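Local coordinates for uncharacterized protein DR_0571 (Deinococcus radiodurans R1, PDB 3C4N) that is of unknown function but binds ADP in this crystal and is probably an FAD-dependent oxidoreductase with a Rossmann-type nucleotide-binding domain, at residues D38-G43 / L65-G70; A225-V230 / G369-L374. One frame throughout, in Å; residues are numbered along the deposited sequence.

Contact 1: residues D38-G43 / L65-G70; sequences DIVVIG and LLVEEG. With ADP (adenosine-5'-diphosphate), chain C.
I39 hands its carbonyl to L65, and from there the two parallel strands are tied by four backbone hydrogen bonds. L65 N to I39 O and V41 N to L65 O are both 2.9 Å; V67 N then reaches V41 O, and G43 N closes the series on V67 O at 2.8 Å.

Apolar packing flanks these bonds on both faces. On one, V40, I42, L65 and V67 line up, with V40 CG2 at 4.2 Å from L65 CB. On the other, V41 CG1 meets L66 CD2 at 3.8 Å, and that methyl also sits close to the carbonyl oxygens of V41 and G43.

The strand ends carry the ADP. G43 CA lies 3.1 Å from ribose O4', where a side chain would collide with the sugar. E68, with CG anti to the backbone N (chi1 159°) and the chain bent at chi2, turns its carboxylate to the ribose O2', while its OE2 accepts a hydrogen bond from A44 N. The adenine is clamped: I42 CG2 lies over one face, 3.7 Å from ADP C2, and the E69 chain, extended beyond CG, crosses the opposite face with CG 3.7 Å from ADP C4 and its carboxylate carbon over C5 and N7. An alanine for E69 would remove CG and the carboxylate, and that face would probably lose its cover over C4, C5 and N7.

This is the first beta-alpha-beta unit of a Rossmann-type fold, strand 36-42, helix 46-58 and strand 64-67. Strand 227-230 pairs with the other edge of 36-42, and I42 packs on A195 and L197 of strand 194-198.

Contact 2: residues A225-V230 / G369-L374; sequences AGVIIV and GLHLLL
The carbonyl of G369 receives the amide of I228 at 2.8 Å (I228 N to G369 O), the first of four backbone hydrogen bonds between these parallel strands. H371 N to I228 O and V230 N to H371 O continue the series, the latter at 2.7 Å. In the last, L373 N bonds V230 O from above the carbonyl plane, 39° out of it. G369 has a positive phi of 73°, and a CB there would collide with G226 O, so glycine suits the entry to this strand.

Apolar contacts dominate the face carrying I228, V230, L370 and L372. L370 CG is anti to the backbone N (chi1 -173°), and CD1 beyond it lies 3.8 Å from I228 CG2 and 4.2 Å from V230 CG2. V230 CG1 in turn meets L372 CD1 at 3.7 Å, so the valine is held between two leucines.

On the other face, V227 CG1 comes up to the edge of the H371 ring, near its plane, 3.9 Å from ND1. That nitrogen is buried here with no polar partner in the model. Further along, I229 CG2 packs loosely on L373 CB at 4.4 Å.

Helices cover this H371 side: I229 and L373 rest on helix 46-58, and V227, I229 and H371 touch helix 379-398. Strand 227-230 pairs with strand 36-42 on its other side, and strand 370-374 continues the sheet antiparallel to 362-367.

In the fold
Contacts 1 and 2 are successive parts of one sheet, their centres 10 Å apart, running in the order 64-67, 36-42, 227-230, 370-374 with all four strands parallel. The seam between them is the pairing of 36-42 with 227-230: V40 N to V227 O and V40 O to I229 N, each 2.8 Å, are probable hydrogen bonds, and V40 CG2 packs on A225 CB at 3.6 Å. Contact 1 holds the adenosine half of the ADP directly. Contact 2 stays behind it; the side chain of L373 is about 6 Å from the ligand and touches that of M47, whose backbone N is hydrogen-bonded to ADP.

Contact 1: residues D38-G43 / L65-G70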
ATOM      1  N   ASP A  38      -2.465  -9.185  15.665  1.00 18.56           N
ATOM      2  CA  ASP A  38      -1.788 -10.364  16.162  1.00 21.39           C
ATOM      3  C   ASP A  38      -0.305 -10.281  15.834  1.00 20.41           C
ATOM      4  O   ASP A  38       0.547 -10.668  16.637  1.00 25.36           O
ATOM      5  CB  ASP A  38      -2.376 -11.636  15.547  1.00 27.09           C
ATOM      6  CG  ASP A  38      -3.808 -11.876  15.977  1.00 30.45           C
ATOM      7  OD1 ASP A  38      -4.145 -11.535  17.139  1.00 37.05           O
ATOM      8  OD2 ASP A  38      -4.595 -12.410  15.166  1.00 33.46           O
ATOM      9  N   ILE A  39      -0.004  -9.746  14.659  1.00 16.51           N
ATOM     10  CA  ILE A  39       1.364  -9.648  14.202  1.00 12.66           C
ATOM     11  C   ILE A  39       1.690  -8.302  13.595  1.00 15.18           C
ATOM     12  O   ILE A  39       0.947  -7.803  12.763  1.00 18.68           O
ATOM     13  CB  ILE A  39       1.636 -10.696  13.127  1.00 17.51           C
ATOM     14  CG1 ILE A  39       1.356 -12.096  13.662  1.00 19.19           C
ATOM     15  CG2 ILE A  39       3.069 -10.595  12.661  1.00 14.67           C
ATOM     16  CD1 ILE A  39       1.326 -13.137  12.562  1.00 16.94           C
ATOM     17  N   VAL A  40       2.800  -7.703  14.007  1.00 17.75           N
ATOM     18  CA  VAL A  40       3.196  -6.428  13.421  1.00 18.63           C
ATOM     19  C   VAL A  40       4.601  -6.576  12.824  1.00 14.61           C
ATOM     20  O   VAL A  40       5.546  -6.971  13.503  1.00 17.07           O
ATOM     21  CB  VAL A  40       3.144  -5.275  14.474  1.00 19.22           C
ATOM     22  CG1 VAL A  40       3.754  -4.003  13.906  1.00 17.66           C
ATOM     23  CG2 VAL A  40       1.706  -5.001  14.861  1.00 15.05           C
ATOM     24  N   VAL A  41       4.725  -6.294  11.536  1.00  7.99           N
ATOM     25  CA  VAL A  41       6.015  -6.382  10.873  1.00  6.15           C
ATOM     26  C   VAL A  41       6.515  -4.967  10.573  1.00 12.09           C
ATOM     27  O   VAL A  41       5.850  -4.192   9.872  1.00  7.34           O
ATOM     28  CB  VAL A  41       5.930  -7.189   9.542  1.00  8.58           C
ATOM     29  CG1 VAL A  41       7.287  -7.220   8.841  1.00  1.53           C
ATOM     30  CG2 VAL A  41       5.459  -8.608   9.812  1.00  9.09           C
ATOM     31  N   ILE A  42       7.688  -4.638  11.122  1.00 15.01           N
ATOM     32  CA  ILE A  42       8.313  -3.326  10.935  1.00 17.45           C
ATOM     33  C   ILE A  42       9.371  -3.450   9.851  1.00 13.71           C
ATOM     34  O   ILE A  42      10.348  -4.179  10.010  1.00 13.49           O
ATOM     35  CB  ILE A  42       8.989  -2.831  12.239  1.00 20.67           C
ATOM     36  CG1 ILE A  42       7.958  -2.838  13.379  1.00 20.87           C
ATOM     37  CG2 ILE A  42       9.597  -1.426  12.020  1.00 16.43           C
ATOM     38  CD1 ILE A  42       8.537  -2.558  14.749  1.00 18.11           C
ATOM     39  N   GLY A  43       9.168  -2.741   8.746  1.00 12.91           N
ATOM     40  CA  GLY A  43      10.117  -2.789   7.645  1.00 14.40           C
ATOM     41  C   GLY A  43       9.567  -3.501   6.420  1.00 18.77           C
ATOM     42  O   GLY A  43       9.263  -4.700   6.467  1.00 18.42           O
ATOM     43  N   LEU A  65      -0.011  -6.336  10.494  1.00 14.25           N
ATOM     44  CA  LEU A  65       0.119  -4.941  10.054  1.00 16.82           C
ATOM     45  C   LEU A  65       1.560  -4.700   9.580  1.00 13.56           C
ATOM     46  O   LEU A  65       2.505  -4.952  10.318  1.00 18.24           O
ATOM     47  CB  LEU A  65      -0.192  -3.989  11.222  1.00 21.59           C
ATOM     48  CG  LEU A  65      -0.676  -2.546  10.990  1.00 23.65           C
ATOM     49  CD1 LEU A  65      -0.094  -1.657  12.086  1.00 25.14           C
ATOM     50  CD2 LEU A  65      -0.252  -2.025   9.644  1.00 18.44           C
ATOM     51  N   LEU A  66       1.723  -4.214   8.357  1.00 15.05           N
ATOM     52  CA  LEU A  66       3.051  -3.941   7.815  1.00 18.36           C
ATOM     53  C   LEU A  66       3.322  -2.435   7.934  1.00 19.16           C
ATOM     54  O   LEU A  66       2.548  -1.614   7.418  1.00 16.44           O
ATOM     55  CB  LEU A  66       3.121  -4.366   6.337  1.00 19.21           C
ATOM     56  CG  LEU A  66       4.384  -5.032   5.792  1.00 18.52           C
ATOM     57  CD1 LEU A  66       4.581  -4.636   4.340  1.00  8.14           C
ATOM     58  CD2 LEU A  66       5.601  -4.625   6.616  1.00 24.54           C
ATOM     59  N   VAL A  67       4.409  -2.073   8.615  1.00 18.45           N
ATOM     60  CA  VAL A  67       4.755  -0.659   8.789  1.00 22.67           C
ATOM     61  C   VAL A  67       6.086  -0.312   8.144  1.00 20.03           C
ATOM     62  O   VAL A  67       7.109  -0.954   8.385  1.00 18.94           O
ATOM     63  CB  VAL A  67       4.828  -0.254  10.284  1.00 19.14           C
ATOM     64  CG1 VAL A  67       4.943   1.279  10.417  1.00 11.87           C
ATOM     65  CG2 VAL A  67       3.605  -0.751  11.000  1.00 15.98           C
ATOM     66  N   GLU A  68       6.052   0.726   7.327  1.00  7.92           N
ATOM     67  CA  GLU A  68       7.222   1.172   6.618  1.00  4.04           C
ATOM     68  C   GLU A  68       7.295   2.692   6.707  1.00  8.74           C
ATOM     69  O   GLU A  68       6.288   3.371   6.521  1.00 14.22           O
ATOM     70  CB  GLU A  68       7.090   0.701   5.179  1.00  8.35           C
ATOM     71  CG  GLU A  68       7.922   1.449   4.217  1.00 18.48           C
ATOM     72  CD  GLU A  68       9.384   1.271   4.473  1.00 20.75           C
ATOM     73  OE1 GLU A  68      10.126   2.243   4.217  1.00 21.04           O
ATOM     74  OE2 GLU A  68       9.792   0.166   4.911  1.00 22.25           O
ATOM     75  N   GLU A  69       8.473   3.231   6.996  1.00 16.51           N
ATOM     76  CA  GLU A  69       8.593   4.679   7.109  1.00 24.44           C
ATOM     77  C   GLU A  69       8.777   5.353   5.766  1.00 20.61           C
ATOM     78  O   GLU A  69       8.549   6.555   5.628  1.00 23.78           O
ATOM     79  CB  GLU A  69       9.740   5.063   8.043  1.00 32.26           C
ATOM     80  CG  GLU A  69      11.115   4.590   7.620  1.00 34.32           C
ATOM     81  CD  GLU A  69      12.181   4.970   8.637  1.00 42.72           C
ATOM     82  OE1 GLU A  69      13.374   4.646   8.394  1.00 35.39           O
ATOM     83  OE2 GLU A  69      11.815   5.591   9.673  1.00 28.98           O
ATOM     84  N   GLY A  70       9.196   4.579   4.777  1.00 21.12           N
ATOM     85  CA  GLY A  70       9.368   5.130   3.451  1.00 13.56           C
ATOM     86  C   GLY A  70       8.152   4.744   2.630  1.00 20.88           C
ATOM     87  O   GLY A  70       7.065   4.521   3.170  1.00 20.90           O
TER
HETATM   88  PB  ADP C 411      16.405  -5.355   4.544  1.00 25.71           P
HETATM   89  O1B ADP C 411      16.908  -6.124   5.681  1.00 19.79           O
HETATM   90  O2B ADP C 411      15.248  -6.153   3.780  1.00 30.48           O
HETATM   91  O3B ADP C 411      17.603  -5.032   3.509  1.00 33.15           O
HETATM   92  PA  ADP C 411      15.973  -2.772   4.143  1.00 19.51           P
HETATM   93  O1A ADP C 411      17.074  -1.949   4.680  1.00 20.72           O
HETATM   94  O2A ADP C 411      16.330  -3.196   2.621  1.00 16.15           O
HETATM   95  O3A ADP C 411      15.715  -4.054   5.072  1.00 33.91           O
HETATM   96  O5' ADP C 411      14.535  -2.081   4.261  1.00 23.42           O
HETATM   97  C5' ADP C 411      13.996  -2.428   5.499  1.00  1.38           C
HETATM   98  C4' ADP C 411      12.915  -1.458   5.897  1.00 21.87           C
HETATM   99  O4' ADP C 411      12.588  -1.013   7.239  1.00 20.34           O
HETATM  100  C3' ADP C 411      13.477  -0.287   5.152  1.00 23.76           C
HETATM  101  O3' ADP C 411      13.088  -0.350   3.779  1.00 29.30           O
HETATM  102  C2' ADP C 411      12.940   0.942   5.888  1.00 19.30           C
HETATM  103  O2' ADP C 411      12.199   1.779   4.984  1.00 34.85           O
HETATM  104  C1' ADP C 411      12.082   0.332   7.032  1.00 19.31           C
HETATM  105  N9  ADP C 411      12.281   0.918   8.319  1.00 21.28           N
HETATM  106  C8  ADP C 411      13.536   1.181   8.890  1.00 28.02           C
HETATM  107  N7  ADP C 411      13.363   1.756  10.067  1.00 21.84           N
HETATM  108  C5  ADP C 411      12.032   1.849  10.329  1.00 19.81           C
HETATM  109  C6  ADP C 411      11.240   2.245  11.439  1.00 18.33           C
HETATM  110  N6  ADP C 411      11.815   2.389  12.720  1.00 15.62           N
HETATM  111  N1  ADP C 411       9.894   2.225  11.324  1.00 18.42           N
HETATM  112  C2  ADP C 411       9.295   1.811  10.209  1.00 16.54           C
HETATM  113  N3  ADP C 411       9.952   1.383   9.194  1.00 19.53           N
HETATM  114  C4  ADP C 411      11.344   1.299   9.209  1.00 18.48           C

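Contact 2: residues A225-V230 / G369-L374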
ATOM      1  N   ALA A 225       0.196  -5.426  20.079  1.00 23.15           N
ATOM      2  CA  ALA A 225       0.622  -6.471  19.169  1.00 27.30           C
ATOM      3  C   ALA A 225       1.096  -7.687  19.954  1.00 23.30           C
ATOM      4  O   ALA A 225       1.843  -7.550  20.920  1.00 24.12           O
ATOM      5  CB  ALA A 225       1.748  -5.954  18.295  1.00 28.16           C
ATOM      6  N   GLY A 226       0.658  -8.876  19.548  1.00 25.83           N
ATOM      7  CA  GLY A 226       1.085 -10.086  20.235  1.00 25.24           C
ATOM      8  C   GLY A 226       2.477 -10.495  19.788  1.00 30.85           C
ATOM      9  O   GLY A 226       3.244 -11.086  20.551  1.00 31.70           O
ATOM     10  N   VAL A 227       2.798 -10.184  18.537  1.00 20.93           N
ATOM     11  CA  VAL A 227       4.100 -10.511  17.987  1.00 23.77           C
ATOM     12  C   VAL A 227       4.606  -9.354  17.144  1.00 24.64           C
ATOM     13  O   VAL A 227       3.868  -8.810  16.323  1.00 28.65           O
ATOM     14  CB  VAL A 227       4.054 -11.784  17.096  1.00 31.22           C
ATOM     15  CG1 VAL A 227       5.468 -12.160  16.671  1.00 30.45           C
ATOM     16  CG2 VAL A 227       3.412 -12.945  17.852  1.00 19.73           C
ATOM     17  N   ILE A 228       5.868  -8.985  17.359  1.00 26.41           N
ATOM     18  CA  ILE A 228       6.511  -7.888  16.637  1.00 19.10           C
ATOM     19  C   ILE A 228       7.800  -8.344  15.955  1.00 17.65           C
ATOM     20  O   ILE A 228       8.763  -8.743  16.617  1.00 11.70           O
ATOM     21  CB  ILE A 228       6.874  -6.730  17.591  1.00 21.07           C
ATOM     22  CG1 ILE A 228       5.599  -6.139  18.200  1.00 19.03           C
ATOM     23  CG2 ILE A 228       7.696  -5.686  16.849  1.00 12.58           C
ATOM     24  CD1 ILE A 228       5.847  -5.079  19.256  1.00 20.44           C
ATOM     25  N   ILE A 229       7.807  -8.274  14.627  1.00 16.54           N
ATOM     26  CA  ILE A 229       8.970  -8.649  13.834  1.00 13.35           C
ATOM     27  C   ILE A 229       9.704  -7.385  13.393  1.00 13.14           C
ATOM     28  O   ILE A 229       9.158  -6.559  12.662  1.00 14.06           O
ATOM     29  CB  ILE A 229       8.551  -9.463  12.595  1.00 10.45           C
ATOM     30  CG1 ILE A 229       7.864 -10.749  13.049  1.00  9.22           C
ATOM     31  CG2 ILE A 229       9.755  -9.766  11.724  1.00  6.69           C
ATOM     32  CD1 ILE A 229       7.378 -11.601  11.920  1.00 16.43           C
ATOM     33  N   VAL A 230      10.940  -7.245  13.867  1.00 17.98           N
ATOM     34  CA  VAL A 230      11.794  -6.104  13.558  1.00  4.15           C
ATOM     35  C   VAL A 230      12.637  -6.371  12.318  1.00  9.14           C
ATOM     36  O   VAL A 230      13.727  -6.939  12.397  1.00  7.83           O
ATOM     37  CB  VAL A 230      12.738  -5.789  14.742  1.00  9.67           C
ATOM     38  CG1 VAL A 230      13.711  -4.700  14.374  1.00  5.62           C
ATOM     39  CG2 VAL A 230      11.935  -5.382  15.951  1.00  7.28           C
ATOM     40  N   GLY A 369       7.757 -12.821  22.078  1.00 20.46           N
ATOM     41  CA  GLY A 369       7.035 -12.219  20.972  1.00 22.16           C
ATOM     42  C   GLY A 369       7.790 -11.184  20.155  1.00 24.81           C
ATOM     43  O   GLY A 369       7.233 -10.615  19.215  1.00 21.68           O
ATOM     44  N   LEU A 370       9.051 -10.941  20.509  1.00 20.10           N
ATOM     45  CA  LEU A 370       9.880  -9.965  19.807  1.00 24.38           C
ATOM     46  C   LEU A 370      11.002 -10.617  18.991  1.00 24.53           C
ATOM     47  O   LEU A 370      11.900 -11.248  19.556  1.00 25.15           O
ATOM     48  CB  LEU A 370      10.494  -8.977  20.802  1.00 12.70           C
ATOM     49  CG  LEU A 370      11.246  -7.814  20.163  1.00 15.79           C
ATOM     50  CD1 LEU A 370      10.240  -6.931  19.420  1.00 19.00           C
ATOM     51  CD2 LEU A 370      11.959  -7.002  21.224  1.00 20.35           C
ATOM     52  N   HIS A 371      10.948 -10.456  17.669  1.00 21.92           N
ATOM     53  CA  HIS A 371      11.956 -11.033  16.778  1.00 17.04           C
ATOM     54  C   HIS A 371      12.732 -10.001  15.987  1.00 13.54           C
ATOM     55  O   HIS A 371      12.166  -9.021  15.505  1.00 18.06           O
ATOM     56  CB  HIS A 371      11.318 -11.999  15.782  1.00  9.44           C
ATOM     57  CG  HIS A 371      10.602 -13.135  16.432  1.00 14.31           C
ATOM     58  ND1 HIS A 371       9.277 -13.061  16.802  1.00 18.25           N
ATOM     59  CD2 HIS A 371      11.040 -14.349  16.836  1.00 18.59           C
ATOM     60  CE1 HIS A 371       8.929 -14.182  17.408  1.00 13.80           C
ATOM     61  NE2 HIS A 371       9.980 -14.981  17.443  1.00 19.92           N
ATOM     62  N   LEU A 372      14.033 -10.232  15.852  1.00 10.84           N
ATOM     63  CA  LEU A 372      14.888  -9.343  15.079  1.00 15.32           C
ATOM     64  C   LEU A 372      15.345 -10.088  13.819  1.00 13.89           C
ATOM     65  O   LEU A 372      16.106 -11.051  13.899  1.00 20.10           O
ATOM     66  CB  LEU A 372      16.095  -8.903  15.916  1.00 11.24           C
ATOM     67  CG  LEU A 372      17.208  -8.142  15.178  1.00 19.69           C
ATOM     68  CD1 LEU A 372      16.678  -6.838  14.602  1.00 16.63           C
ATOM     69  CD2 LEU A 372      18.339  -7.865  16.150  1.00 21.20           C
ATOM     70  N   LEU A 373      14.862  -9.630  12.666  1.00 16.49           N
ATOM     71  CA  LEU A 373      15.167 -10.220  11.364  1.00 12.24           C
ATOM     72  C   LEU A 373      16.301  -9.468  10.699  1.00 14.37           C
ATOM     73  O   LEU A 373      16.217  -8.260  10.494  1.00 20.69           O
ATOM     74  CB  LEU A 373      13.927 -10.153  10.461  1.00 15.52           C
ATOM     75  CG  LEU A 373      13.955 -10.733   9.037  1.00 10.07           C
ATOM     76  CD1 LEU A 373      14.489 -12.156   9.075  1.00 14.48           C
ATOM     77  CD2 LEU A 373      12.545 -10.710   8.441  1.00  1.06           C
ATOM     78  N   LEU A 374      17.358 -10.187  10.359  1.00 14.11           N
ATOM     79  CA  LEU A 374      18.499  -9.576   9.705  1.00 13.54           C
ATOM     80  C   LEU A 374      18.748 -10.251   8.364  1.00 11.59           C
ATOM     81  O   LEU A 374      18.662 -11.480   8.247  1.00 14.21           O
ATOM     82  CB  LEU A 374      19.741  -9.702  10.596  1.00  9.22           C
ATOM     83  CG  LEU A 374      20.162  -8.508  11.467  1.00 15.24           C
ATOM     84  CD1 LEU A 374      18.964  -7.746  11.944  1.00  1.59           C
ATOM     85  CD2 LEU A 374      21.015  -8.993  12.635  1.00  1.27           C
TER